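Local coordinates for DUF2790 domain-containing protein (PDB 4F98), which is of unknown function but belongs to the DUF2790 family and is probably exported from the cytoplasm, at residues Y47-H50 and L54-I57. Sequence-based numbering, arbitrary orientation.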
loop_
_atom_site.group_PDB
_atom_site.type_symbol
_atom_site.label_atom_id
_atom_site.label_comp_id
_atom_site.label_asym_id
_atom_site.label_seq_id
_atom_site.Cartn_x
_atom_site.Cartn_y
_atom_site.Cartn_z
ATOM N N TYR A 47 -11.273 3.010 -8.849
ATOM C CA TYR A 47 -10.540 3.441 -10.038
ATOM C C TYR A 47 -11.419 3.330 -11.286
ATOM O O TYR A 47 -12.380 2.569 -11.326
ATOM C CB TYR A 47 -9.186 2.687 -10.174
ATOM C CG TYR A 47 -9.276 1.270 -10.645
ATOM C CD1 TYR A 47 -9.286 0.969 -12.007
ATOM C CD2 TYR A 47 -9.373 0.224 -9.732
ATOM C CE1 TYR A 47 -9.398 -0.340 -12.446
ATOM C CE2 TYR A 47 -9.477 -1.109 -10.175
ATOM C CZ TYR A 47 -9.506 -1.378 -11.524
ATOM O OH TYR A 47 -9.622 -2.664 -11.977
ATOM N N GLU A 48 -11.023 4.084 -12.303
ATOM C CA GLU A 48 -11.660 4.134 -13.619
ATOM C C GLU A 48 -10.727 3.458 -14.601
ATOM O O GLU A 48 -9.527 3.777 -14.618
ATOM C CB GLU A 48 -11.872 5.594 -14.020
ATOM C CG GLU A 48 -12.456 5.818 -15.406
ATOM C CD GLU A 48 -12.317 7.232 -15.904
ATOM O OE1 GLU A 48 -11.630 8.056 -15.264
ATOM O OE2 GLU A 48 -12.912 7.520 -16.971
ATOM N N ASP A 49 -11.269 2.565 -15.421
ATOM C CA ASP A 49 -10.486 1.924 -16.467
ATOM C C ASP A 49 -10.552 2.717 -17.779
ATOM O O ASP A 49 -11.266 3.706 -17.874
ATOM C CB ASP A 49 -10.858 0.440 -16.621
ATOM C CG ASP A 49 -12.240 0.186 -17.172
ATOM O OD1 ASP A 49 -12.792 1.015 -17.926
ATOM O OD2 ASP A 49 -12.756 -0.921 -16.881
ATOM N N HIS A 50 -9.802 2.289 -18.793
ATOM C CA HIS A 50 -9.766 3.043 -20.060
ATOM C C HIS A 50 -11.078 2.979 -20.847
ATOM O O HIS A 50 -11.332 3.872 -21.660
ATOM C CB HIS A 50 -8.515 2.696 -20.896
ATOM C CG HIS A 50 -7.255 3.322 -20.359
ATOM N ND1 HIS A 50 -6.394 2.669 -19.499
ATOM C CD2 HIS A 50 -6.741 4.568 -20.522
ATOM C CE1 HIS A 50 -5.394 3.472 -19.183
ATOM N NE2 HIS A 50 -5.582 4.631 -19.787
ATOM N N LEU A 54 -16.040 1.965 -13.680
ATOM C CA LEU A 54 -15.513 2.093 -12.322
ATOM C C LEU A 54 -15.423 0.744 -11.639
ATOM O O LEU A 54 -16.203 -0.159 -11.910
ATOM C CB LEU A 54 -16.370 3.038 -11.493
ATOM C CG LEU A 54 -16.545 4.450 -12.049
ATOM C CD1 LEU A 54 -17.305 5.308 -11.051
ATOM C CD2 LEU A 54 -15.229 5.116 -12.429
ATOM N N HIS A 55 -14.453 0.643 -10.733
ATOM C CA HIS A 55 -14.173 -0.584 -10.003
ATOM C C HIS A 55 -13.818 -0.248 -8.563
ATOM O O HIS A 55 -12.988 0.646 -8.342
ATOM C CB HIS A 55 -12.968 -1.300 -10.623
ATOM C CG HIS A 55 -13.122 -1.596 -12.082
ATOM N ND1 HIS A 55 -13.605 -2.798 -12.542
ATOM C CD2 HIS A 55 -12.856 -0.857 -13.185
ATOM C CE1 HIS A 55 -13.636 -2.787 -13.867
ATOM N NE2 HIS A 55 -13.195 -1.615 -14.280
ATOM N N LYS A 56 -14.472 -0.903 -7.613
ATOM C CA LYS A 56 -14.158 -0.790 -6.194
ATOM C C LYS A 56 -13.456 -2.056 -5.735
ATOM O O LYS A 56 -13.980 -3.162 -5.924
ATOM C CB LYS A 56 -15.435 -0.591 -5.378
ATOM C CG LYS A 56 -15.252 -0.513 -3.846
ATOM C CD LYS A 56 -16.615 -0.485 -3.095
ATOM C CE LYS A 56 -17.299 0.842 -3.166
ATOM N NZ LYS A 56 -18.698 0.784 -2.719
ATOM N N ILE A 57 -12.302 -1.886 -5.103
ATOM C CA ILE A 57 -11.499 -2.996 -4.562
ATOM C C ILE A 57 -11.109 -2.653 -3.127
ATOM O O ILE A 57 -10.959 -1.476 -2.785
ATOM C CB ILE A 57 -10.280 -3.310 -5.443
ATOM C CG1 ILE A 57 -9.447 -2.052 -5.713
ATOM C CG2 ILE A 57 -10.741 -3.960 -6.767
ATOM C CD1 ILE A 57 -8.093 -2.309 -6.373
#
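Y47 and H55 pair at the loop end of an antiparallel β-hairpin formed by strands 40-48 and 54-62. Two backbone bonds define them as a hydrogen-bonded pair: Y47 N to H55 O at 3.0 Å and H55 N to Y47 O at 2.9 Å. Their side chains share one face of the sheet. In Y47 a chi1 of 75° sets CG between the backbone N and the carbonyl carbon and swings the ring over toward H55, whose CB lies over its face, 3.8 Å from the ring centroid, a CH-π contact. The imidazole continues outward from there: the planes differ by 17°, but the rings are slid so far apart that they barely overlap, and Y47 OH ends above the imidazole near its rim. The H55 NE2 to D49 OD2 hydrogen bond spans 2.7 Å with an N-H...O angle of 172°, lying in the imidazole plane yet meeting the oxygen from above the carboxylate plane. I57 CD1 approaches Y47 CE2 obliquely, at 4.2 Å. On the other face, in the non-hydrogen-bonded pair E48–L54, whose CA atoms are 4.5 Å apart, L54 CD2 crosses E48 obliquely, touching CB at 3.7 Å, while E48 OE1 reaches N27 on the adjacent strand.

The imidazole is held at both nitrogens, which fixes its rotation, since ND1 hydrogen-bonds E15 OE2. Two carboxylates so placed would tend to stabilise a protonated ring. W62 of the second subunit packs on both Y47 and I57, tying this face to the dimer. D49 is itself positioned by the connecting loop, its OD1 accepting a hydrogen bond from E53 N.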